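PDB 3PE7: oligogalacturonate lyase from Yersinia enterocolitica subsp. enterocolitica, which cleaves oligogalacturonates by beta-elimination, probably as a cytoplasmic step of pectin breakdown, and binds manganese and calcium ions. Local coordinates for residues N103-D108 / L112-V117; C168-V173 / W219-D224; H192-P197 / S250-V255. All blocks are in the same frame, centred on the assembly; numbering follows the deposited sequence.

From the N terminus, 103-108 and 112-117 come first: interaction 1 closes a turn of only three residues and pairs the last two strands of one propeller blade. Farther along, interaction 2 joins 168-173 to 219-224 across 45 residues, and interaction 3 joins 192-197 to 250-255 across 52. These two loops cross, because 192-197 lies within the span of interaction 2 and 219-224 within that of interaction 3. Both contacts reach the blade that runs from strand 190-196 to strand 229-230, linking it to the blade before and the blade after. They touch through Tyr195 and Glu223, whereas interaction 1 stands apart, its centre about 24 Å from that of interaction 2.

Interaction 1. Residues N103-D108 / L112-V117; sequences NLMRVD and LEENVV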
loop_
_atom_site.group_PDB
_atom_site.type_symbol
_atom_site.label_atom_id
_atom_site.label_comp_id
_atom_site.label_asym_id
_atom_site.label_seq_id
_atom_site.Cartn_x
_atom_site.Cartn_y
_atom_site.Cartn_z
ATOM N N ASN A 103 -11.059 -14.465 5.676
ATOM C CA ASN A 103 -12.095 -14.473 4.644
ATOM C C ASN A 103 -11.891 -13.351 3.639
ATOM O O ASN A 103 -12.071 -12.178 3.991
ATOM C CB ASN A 103 -13.476 -14.304 5.282
ATOM C CG ASN A 103 -13.846 -15.463 6.195
ATOM O OD1 ASN A 103 -13.576 -16.616 5.880
ATOM N ND2 ASN A 103 -14.451 -15.155 7.340
ATOM N N LEU A 104 -11.499 -13.716 2.416
ATOM C CA LEU A 104 -11.387 -12.729 1.347
ATOM C C LEU A 104 -12.793 -12.459 0.817
ATOM O O LEU A 104 -13.449 -13.368 0.280
ATOM C CB LEU A 104 -10.426 -13.216 0.249
ATOM C CG LEU A 104 -9.964 -12.206 -0.825
ATOM C CD1 LEU A 104 -11.089 -11.781 -1.789
ATOM C CD2 LEU A 104 -9.283 -10.969 -0.240
ATOM N N MET A 105 -13.254 -11.221 0.978
ATOM C CA MET A 105 -14.631 -10.839 0.686
ATOM C C MET A 105 -14.698 -9.975 -0.563
ATOM O O MET A 105 -13.763 -9.225 -0.845
ATOM C CB MET A 105 -15.222 -10.006 1.833
ATOM C CG MET A 105 -15.081 -10.601 3.229
ATOM S SD MET A 105 -15.973 -12.175 3.375
ATOM C CE MET A 105 -17.637 -11.636 3.047
ATOM N N ARG A 106 -15.815 -10.086 -1.277
ATOM C CA ARG A 106 -16.185 -9.167 -2.352
ATOM C C ARG A 106 -17.481 -8.471 -1.984
ATOM O O ARG A 106 -18.497 -9.117 -1.665
ATOM C CB ARG A 106 -16.349 -9.908 -3.690
ATOM C CG ARG A 106 -16.618 -8.975 -4.900
ATOM C CD ARG A 106 -17.012 -9.795 -6.146
ATOM N NE ARG A 106 -17.281 -8.933 -7.302
ATOM C CZ ARG A 106 -18.435 -8.321 -7.553
ATOM N NH1 ARG A 106 -19.488 -8.457 -6.750
ATOM N NH2 ARG A 106 -18.546 -7.568 -8.642
ATOM N N VAL A 107 -17.456 -7.142 -2.005
ATOM C CA VAL A 107 -18.649 -6.368 -1.705
ATOM C C VAL A 107 -19.147 -5.721 -3.002
ATOM O O VAL A 107 -18.399 -4.971 -3.650
ATOM C CB VAL A 107 -18.371 -5.256 -0.656
ATOM C CG1 VAL A 107 -19.641 -4.541 -0.298
ATOM C CG2 VAL A 107 -17.704 -5.846 0.586
ATOM N N ASP A 108 -20.400 -6.011 -3.363
ATOM C CA ASP A 108 -21.068 -5.352 -4.490
ATOM C C ASP A 108 -21.365 -3.914 -4.075
ATOM O O ASP A 108 -22.074 -3.674 -3.103
ATOM C CB ASP A 108 -22.359 -6.108 -4.846
ATOM C CG ASP A 108 -23.052 -5.550 -6.083
ATOM O OD1 ASP A 108 -23.505 -4.395 -6.064
ATOM O OD2 ASP A 108 -23.166 -6.289 -7.075
ATOM N N LEU A 112 -24.362 -3.577 -1.758
ATOM C CA LEU A 112 -23.593 -3.804 -0.518
ATOM C C LEU A 112 -23.659 -5.253 -0.014
ATOM O O LEU A 112 -23.196 -5.564 1.085
ATOM C CB LEU A 112 -23.939 -2.781 0.582
ATOM C CG LEU A 112 -23.732 -1.310 0.210
ATOM C CD1 LEU A 112 -24.175 -0.406 1.325
ATOM C CD2 LEU A 112 -22.277 -1.029 -0.172
ATOM N N GLU A 113 -24.204 -6.142 -0.841
ATOM C CA GLU A 113 -24.148 -7.572 -0.538
ATOM C C GLU A 113 -22.698 -8.078 -0.604
ATOM O O GLU A 113 -21.919 -7.646 -1.465
ATOM C CB GLU A 113 -25.066 -8.359 -1.495
ATOM C CG GLU A 113 -26.548 -8.020 -1.283
ATOM C CD GLU A 113 -27.471 -8.569 -2.355
ATOM O OE1 GLU A 113 -27.015 -9.310 -3.252
ATOM O OE2 GLU A 113 -28.677 -8.266 -2.291
ATOM N N GLU A 114 -22.332 -8.966 0.322
ATOM C CA GLU A 114 -20.992 -9.534 0.348
ATOM C C GLU A 114 -20.982 -11.030 0.040
ATOM O O GLU A 114 -21.917 -11.753 0.373
ATOM C CB GLU A 114 -20.293 -9.279 1.705
ATOM C CG GLU A 114 -20.508 -7.870 2.260
ATOM C CD GLU A 114 -19.478 -7.466 3.307
ATOM O OE1 GLU A 114 -18.456 -8.196 3.495
ATOM O OE2 GLU A 114 -19.706 -6.415 3.949
ATOM N N ASN A 115 -19.902 -11.486 -0.570
ATOM C CA ASN A 115 -19.682 -12.903 -0.832
ATOM C C ASN A 115 -18.285 -13.272 -0.358
ATOM O O ASN A 115 -17.325 -12.522 -0.599
ATOM C CB ASN A 115 -19.804 -13.164 -2.344
ATOM C CG ASN A 115 -19.662 -14.619 -2.701
ATOM O OD1 ASN A 115 -20.455 -15.464 -2.257
ATOM N ND2 ASN A 115 -18.660 -14.935 -3.522
ATOM N N VAL A 116 -18.134 -14.417 0.303
ATOM C CA VAL A 116 -16.771 -14.857 0.590
ATOM C C VAL A 116 -16.176 -15.583 -0.616
ATOM O O VAL A 116 -16.685 -16.616 -1.063
ATOM C CB VAL A 116 -16.582 -15.571 1.996
ATOM C CG1 VAL A 116 -17.863 -16.001 2.589
ATOM C CG2 VAL A 116 -15.494 -16.664 1.963
ATOM N N VAL A 117 -15.122 -14.997 -1.171
ATOM C CA VAL A 117 -14.528 -15.527 -2.388
ATOM C C VAL A 117 -13.585 -16.681 -2.061
ATOM O O VAL A 117 -13.547 -17.689 -2.778
ATOM C CB VAL A 117 -13.787 -14.423 -3.185
ATOM C CG1 VAL A 117 -13.034 -15.026 -4.345
ATOM C CG2 VAL A 117 -14.779 -13.360 -3.679
#
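A beta hairpin at the outer edge of a propeller blade brings 103-108 against 112-117, Met105 facing Val116 and Val107 facing Glu114 in non-hydrogen-bonded pairs. Between them Arg106 and Asn115 form the hydrogen-bonded pair: Arg106 N gives a nearly straight bond to Asn115 O (2.9 Å, 169° at the hydrogen), and Asn115 N returns one to Arg106 O. Toward the far end Val117 N binds Leu104 O at 2.7 Å, while Asp108 N binds Glu113 O beside the turn. Strand 114-119 is the outermost of the four in this sheet; strand 94-99 flanks 103-108 on its other edge.

On the face of Met105, Val107, Glu114 and Val116, the methionine chain bends at both chi2 and chi3. These bends lay SD against Val116 CB (3.7 Å) and bring CE to within 3.6 Å of Glu114 OE1, and the methionine and glutamate side chains cross at about a right angle. Val107 runs alongside Glu114 instead, its CG2 3.6 Å from the carboxylate carbon CD. That carboxylate finds its polar partners beyond the hairpin: OE1 is hydrogen-bonded to Tyr97 OH, and OE2 forms a salt bridge with Lys3, so both oxygens are satisfied, while Val107 CG2 packs on CD and Met105 CE on OE1.

Beyond the last cross-strand pair, Leu104 and Val117 lie side by side, pointing the same way, with Leu104 CD1 against Val117 CB; Arg106 CB lies 3.8 Å from Val117 CG2. At the turn Asp108 OD1 accepts Ala110 N, closing an Asx turn, and Thr111 N as well. Leu112, in the left-handed backbone region, closes the loop with a bent hydrogen bond from its N to Asp108 O (2.7 Å, 133° at the hydrogen).

Interaction 2. Residues C168-V173 / W219-D224; sequences CRLMRV and WLINED
Leu170 and Ile221 supply the apolar half of a contact between neighbouring propeller blades, each on the third strand of its four-stranded sheet. Both CB atoms point at the other segment, and Leu170 CD1 meets Ile221 CG2 at 4.3 Å. Phe205, on the strand next to Ile221, touches both side chains and so fills out the apolar seam between the two sheets. No backbone hydrogen bond joins the segments: the blades meet face on face through side chains.

The polar half pairs Arg172 with Glu223, just past the end of strand 218-222. Glu223 is extended, its CG opposite the backbone N (chi1 -162°), which brings its end nearer to the arginine. The two side chains cross at about a right angle, Arg172 CD resting 4.0 Å from Glu223 CG. The guanidinium and carboxylate planes are turned 48° apart, and OE1 sits off the guanidinium plane, 4.3 Å from Arg172 NE, where none of the N-H bonds is aimed. Arg172 NH1 comes 3.2 Å from the backbone oxygen Glu223 O, which sits beside the rim of the group, close to level with it.

Glu223 OE1 is taken up by a salt bridge to Lys138 and a hydrogen bond with Tyr195 OH. Toward the carboxylate the arginine therefore probably adds general electrostatic attraction, and Glu223, next to two cationic side chains, is likely to stay ionised.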
loop_
_atom_site.group_PDB
_atom_site.type_symbol
_atom_site.label_atom_id
_atom_site.label_comp_id
_atom_site.label_asym_id
_atom_site.label_seq_id
_atom_site.Cartn_x
_atom_site.Cartn_y
_atom_site.Cartn_z
ATOM N N CYS A 168 6.159 -20.713 4.481
ATOM C CA CYS A 168 5.286 -19.796 3.777
ATOM C C CYS A 168 5.001 -20.323 2.388
ATOM O O CYS A 168 5.896 -20.846 1.724
ATOM C CB CYS A 168 5.979 -18.437 3.626
ATOM S SG CYS A 168 6.376 -17.636 5.187
ATOM N N ARG A 169 3.765 -20.158 1.960
ATOM C CA ARG A 169 3.399 -20.445 0.589
ATOM C C ARG A 169 2.790 -19.220 -0.094
ATOM O O ARG A 169 1.967 -18.496 0.470
ATOM C CB ARG A 169 2.491 -21.686 0.493
ATOM C CG ARG A 169 1.165 -21.595 1.212
ATOM C CD ARG A 169 0.483 -22.971 1.270
ATOM N NE ARG A 169 -0.924 -22.832 1.632
ATOM C CZ ARG A 169 -1.816 -23.813 1.647
ATOM N NH1 ARG A 169 -1.460 -25.067 1.345
ATOM N NH2 ARG A 169 -3.071 -23.545 1.989
ATOM N N LEU A 170 3.240 -19.002 -1.324
ATOM C CA LEU A 170 2.739 -17.928 -2.166
ATOM C C LEU A 170 1.568 -18.533 -2.928
ATOM O O LEU A 170 1.753 -19.451 -3.737
ATOM C CB LEU A 170 3.853 -17.493 -3.124
ATOM C CG LEU A 170 3.732 -16.148 -3.844
ATOM C CD1 LEU A 170 5.022 -15.918 -4.642
ATOM C CD2 LEU A 170 2.540 -16.102 -4.756
ATOM N N MET A 171 0.372 -18.041 -2.637
ATOM C CA MET A 171 -0.857 -18.594 -3.179
ATOM C C MET A 171 -1.370 -17.763 -4.325
ATOM O O MET A 171 -1.254 -16.551 -4.318
ATOM C CB MET A 171 -1.952 -18.655 -2.108
ATOM C CG MET A 171 -1.619 -19.560 -0.924
ATOM S SD MET A 171 -1.389 -21.257 -1.468
ATOM C CE MET A 171 -2.985 -21.600 -2.208
ATOM N N ARG A 172 -1.964 -18.417 -5.313
ATOM C CA ARG A 172 -2.802 -17.659 -6.208
ATOM C C ARG A 172 -4.225 -18.190 -6.170
ATOM O O ARG A 172 -4.453 -19.418 -6.101
ATOM C CB ARG A 172 -2.201 -17.529 -7.602
ATOM C CG ARG A 172 -2.236 -18.742 -8.422
ATOM C CD ARG A 172 -2.259 -18.351 -9.899
ATOM N NE ARG A 172 -2.842 -19.434 -10.682
ATOM C CZ ARG A 172 -2.157 -20.452 -11.192
ATOM N NH1 ARG A 172 -0.841 -20.531 -11.031
ATOM N NH2 ARG A 172 -2.795 -21.388 -11.881
ATOM N N VAL A 173 -5.162 -17.251 -6.154
ATOM C CA VAL A 173 -6.580 -17.526 -5.985
ATOM C C VAL A 173 -7.348 -17.054 -7.219
ATOM O O VAL A 173 -7.154 -15.930 -7.690
ATOM C CB VAL A 173 -7.157 -16.845 -4.702
ATOM C CG1 VAL A 173 -8.680 -16.951 -4.640
ATOM C CG2 VAL A 173 -6.541 -17.450 -3.431
ATOM N N TRP A 219 12.485 -10.486 -5.470
ATOM C CA TRP A 219 12.441 -11.674 -6.322
ATOM C C TRP A 219 11.312 -11.587 -7.333
ATOM O O TRP A 219 10.321 -10.875 -7.131
ATOM C CB TRP A 219 12.249 -12.929 -5.454
ATOM C CG TRP A 219 13.420 -13.135 -4.543
ATOM C CD1 TRP A 219 13.683 -12.451 -3.389
ATOM C CD2 TRP A 219 14.515 -14.044 -4.731
ATOM N NE1 TRP A 219 14.855 -12.892 -2.838
ATOM C CE2 TRP A 219 15.388 -13.869 -3.638
ATOM C CE3 TRP A 219 14.832 -15.008 -5.711
ATOM C CZ2 TRP A 219 16.575 -14.608 -3.491
ATOM C CZ3 TRP A 219 16.021 -15.755 -5.558
ATOM C CH2 TRP A 219 16.867 -15.542 -4.454
ATOM N N LEU A 220 11.490 -12.274 -8.451
ATOM C CA LEU A 220 10.419 -12.481 -9.400
ATOM C C LEU A 220 10.228 -13.985 -9.560
ATOM O O LEU A 220 11.165 -14.769 -9.385
ATOM C CB LEU A 220 10.761 -11.878 -10.765
ATOM C CG LEU A 220 11.006 -10.382 -10.893
ATOM C CD1 LEU A 220 11.357 -10.101 -12.352
ATOM C CD2 LEU A 220 9.742 -9.611 -10.519
ATOM N N ILE A 221 9.009 -14.380 -9.895
ATOM C CA ILE A 221 8.739 -15.771 -10.272
ATOM C C ILE A 221 7.647 -15.767 -11.327
ATOM O O ILE A 221 6.804 -14.851 -11.371
ATOM C CB ILE A 221 8.344 -16.635 -9.029
ATOM C CG1 ILE A 221 8.431 -18.139 -9.327
ATOM C CG2 ILE A 221 6.967 -16.225 -8.474
ATOM C CD1 ILE A 221 8.399 -19.003 -8.053
ATOM N N ASN A 222 7.659 -16.772 -12.197
ATOM C CA ASN A 222 6.555 -16.941 -13.129
ATOM C C ASN A 222 5.323 -17.419 -12.393
ATOM O O ASN A 222 5.429 -18.082 -11.348
ATOM C CB ASN A 222 6.908 -17.932 -14.240
ATOM C CG ASN A 222 8.006 -17.432 -15.164
ATOM O OD1 ASN A 222 8.367 -16.251 -15.175
ATOM N ND2 ASN A 222 8.521 -18.341 -15.981
ATOM N N GLU A 223 4.159 -17.101 -12.952
ATOM C CA GLU A 223 2.879 -17.479 -12.371
ATOM C C GLU A 223 2.774 -18.985 -12.129
ATOM O O GLU A 223 2.137 -19.414 -11.176
ATOM C CB GLU A 223 1.743 -17.024 -13.272
ATOM C CG GLU A 223 0.390 -16.976 -12.594
ATOM C CD GLU A 223 -0.708 -16.631 -13.547
ATOM O OE1 GLU A 223 -1.711 -16.040 -13.098
ATOM O OE2 GLU A 223 -0.559 -16.939 -14.757
ATOM N N ASP A 224 3.413 -19.782 -12.984
ATOM C CA ASP A 224 3.313 -21.234 -12.845
ATOM C C ASP A 224 4.353 -21.812 -11.881
ATOM O O ASP A 224 4.469 -23.036 -11.754
ATOM C CB ASP A 224 3.379 -21.912 -14.221
ATOM C CG ASP A 224 4.716 -21.704 -14.917
ATOM O OD1 ASP A 224 5.663 -21.144 -14.311
ATOM O OD2 ASP A 224 4.831 -22.101 -16.091
#

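Interaction 3. Residues H192-P197 / S250-V255; sequences HPIYRP and SALVYV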
loop_
_atom_site.group_PDB
_atom_site.type_symbol
_atom_site.label_atom_id
_atom_site.label_comp_id
_atom_site.label_asym_id
_atom_site.label_seq_id
_atom_site.Cartn_x
_atom_site.Cartn_y
_atom_site.Cartn_z
ATOM N N HIS A 192 4.869 -9.683 0.562
ATOM C CA HIS A 192 4.529 -8.679 -0.471
ATOM C C HIS A 192 4.453 -9.238 -1.908
ATOM O O HIS A 192 5.148 -8.727 -2.807
ATOM C CB HIS A 192 5.503 -7.481 -0.386
ATOM C CG HIS A 192 5.036 -6.249 -1.119
ATOM N ND1 HIS A 192 5.912 -5.393 -1.761
ATOM C CD2 HIS A 192 3.797 -5.744 -1.329
ATOM C CE1 HIS A 192 5.231 -4.419 -2.338
ATOM N NE2 HIS A 192 3.947 -4.598 -2.078
ATOM N N PRO A 193 3.641 -10.285 -2.139
ATOM C CA PRO A 193 3.528 -10.713 -3.541
ATOM C C PRO A 193 2.656 -9.736 -4.328
ATOM O O PRO A 193 1.612 -9.314 -3.842
ATOM C CB PRO A 193 2.861 -12.089 -3.441
ATOM C CG PRO A 193 2.047 -12.005 -2.166
ATOM C CD PRO A 193 2.914 -11.201 -1.235
ATOM N N ILE A 194 3.095 -9.375 -5.531
ATOM C CA ILE A 194 2.387 -8.385 -6.331
ATOM C C ILE A 194 2.449 -8.819 -7.802
ATOM O O ILE A 194 3.545 -8.946 -8.365
ATOM C CB ILE A 194 2.981 -6.953 -6.130
ATOM C CG1 ILE A 194 4.512 -6.996 -6.046
ATOM C CG2 ILE A 194 2.360 -6.262 -4.856
ATOM C CD1 ILE A 194 5.250 -5.638 -5.978
ATOM N N TYR A 195 1.286 -9.073 -8.396
ATOM C CA TYR A 195 1.190 -9.306 -9.857
ATOM C C TYR A 195 1.784 -8.101 -10.600
ATOM O O TYR A 195 1.507 -6.960 -10.236
ATOM C CB TYR A 195 -0.272 -9.461 -10.292
ATOM C CG TYR A 195 -0.770 -10.886 -10.401
ATOM C CD1 TYR A 195 -1.806 -11.351 -9.580
ATOM C CD2 TYR A 195 -0.236 -11.758 -11.357
ATOM C CE1 TYR A 195 -2.276 -12.671 -9.692
ATOM C CE2 TYR A 195 -0.686 -13.049 -11.474
ATOM C CZ TYR A 195 -1.707 -13.504 -10.646
ATOM O OH TYR A 195 -2.154 -14.787 -10.790
ATOM N N ARG A 196 2.572 -8.350 -11.648
ATOM C CA ARG A 196 2.986 -7.271 -12.545
ATOM C C ARG A 196 1.747 -6.773 -13.293
ATOM O O ARG A 196 1.047 -7.575 -13.915
ATOM C CB ARG A 196 4.015 -7.772 -13.558
ATOM C CG ARG A 196 4.495 -6.664 -14.519
ATOM C CD ARG A 196 5.607 -7.193 -15.439
ATOM N NE ARG A 196 6.114 -6.155 -16.350
ATOM C CZ ARG A 196 6.860 -6.426 -17.425
ATOM N NH1 ARG A 196 7.319 -5.448 -18.191
ATOM N NH2 ARG A 196 7.145 -7.693 -17.734
ATOM N N PRO A 197 1.454 -5.453 -13.225
ATOM C CA PRO A 197 0.325 -4.957 -14.004
ATOM C C PRO A 197 0.445 -5.357 -15.486
ATOM O O PRO A 197 1.515 -5.208 -16.082
ATOM C CB PRO A 197 0.429 -3.438 -13.843
ATOM C CG PRO A 197 1.055 -3.240 -12.505
ATOM C CD PRO A 197 2.059 -4.387 -12.404
ATOM N N SER A 250 5.662 -1.161 -16.435
ATOM C CA SER A 250 6.894 -0.940 -17.210
ATOM C C SER A 250 8.168 -1.319 -16.457
ATOM O O SER A 250 9.171 -1.692 -17.084
ATOM C CB SER A 250 6.963 0.525 -17.661
ATOM O OG SER A 250 6.954 1.418 -16.535
ATOM N N ALA A 251 8.133 -1.225 -15.120
ATOM C CA ALA A 251 9.333 -1.410 -14.299
ATOM C C ALA A 251 8.950 -1.694 -12.850
ATOM O O ALA A 251 7.832 -1.337 -12.418
ATOM C CB ALA A 251 10.218 -0.172 -14.364
ATOM N N LEU A 252 9.882 -2.328 -12.127
ATOM C CA LEU A 252 9.837 -2.421 -10.672
ATOM C C LEU A 252 10.748 -1.330 -10.112
ATOM O O LEU A 252 11.902 -1.212 -10.512
ATOM C CB LEU A 252 10.279 -3.813 -10.200
ATOM C CG LEU A 252 9.991 -4.201 -8.743
ATOM C CD1 LEU A 252 8.496 -4.462 -8.517
ATOM C CD2 LEU A 252 10.825 -5.398 -8.376
ATOM N N VAL A 253 10.207 -0.508 -9.217
ATOM C CA VAL A 253 10.945 0.617 -8.626
ATOM C C VAL A 253 11.216 0.274 -7.170
ATOM O O VAL A 253 10.421 -0.408 -6.534
ATOM C CB VAL A 253 10.144 1.941 -8.769
ATOM C CG1 VAL A 253 10.774 3.111 -7.981
ATOM C CG2 VAL A 253 10.001 2.313 -10.253
ATOM N N TYR A 254 12.356 0.729 -6.658
ATOM C CA TYR A 254 12.707 0.471 -5.261
ATOM C C TYR A 254 13.706 1.499 -4.765
ATOM O O TYR A 254 14.227 2.311 -5.533
ATOM C CB TYR A 254 13.271 -0.960 -5.083
ATOM C CG TYR A 254 14.563 -1.209 -5.838
ATOM C CD1 TYR A 254 14.545 -1.603 -7.191
ATOM C CD2 TYR A 254 15.804 -1.047 -5.204
ATOM C CE1 TYR A 254 15.751 -1.827 -7.888
ATOM C CE2 TYR A 254 16.998 -1.276 -5.887
ATOM C CZ TYR A 254 16.962 -1.666 -7.222
ATOM O OH TYR A 254 18.168 -1.863 -7.882
ATOM N N VAL A 255 13.985 1.433 -3.467
ATOM C CA VAL A 255 14.908 2.356 -2.827
ATOM C C VAL A 255 16.149 1.579 -2.388
ATOM O O VAL A 255 16.036 0.461 -1.855
ATOM C CB VAL A 255 14.246 3.048 -1.631
ATOM C CG1 VAL A 255 15.260 3.867 -0.822
ATOM C CG2 VAL A 255 13.150 3.961 -2.121
#
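Ile194 and Leu252 face each other across two strands that are not bonded to one another: 190-196 is the first strand of its blade, and 252-258 the second strand of the next blade in sequence. Their backbones stay well apart, the nearest CA atoms being those of Arg196 and Leu252 at 8.6 Å, so the contact is made by side chains reaching between blades.

The apolar meeting is tip to tip. Ile194 has its CB turned toward the other segment, and its CD1, anti to CA (chi2 175°), extends the reach. The leucine leaves its strand at an angle and then bends in, bringing its CD1 to 4.3 Å from Ile194 CD1. Trp245 of strand 238-245 lies at the junction: it packs on Leu252 and on Arg196, and its NE1 is hydrogen-bonded to Ile194 O, a direct polar tie between the two blades.

Arg196 is stretched out along its whole chain, chi1 to chi3 all near 180°, which carries the guanidinium up beside Ser250. NH1 remains 4.3 Å from Ser250 O, and the oxygen is set obliquely to the guanidinium plane. The firm partners lie around this pair: NE donates to Gly249 O, and NH2 forms salt bridges with Asp199 and Glu272.

Glu272 is a ligand of the bound calcium ion, with Asp270, and the Arg196 side chain comes about 5 Å from the metal at nearest atoms. Arg196 is thus placed as a second-shell residue, its positive charge probably helping to balance the acidic groups there and to hold the Glu272 carboxylate in position.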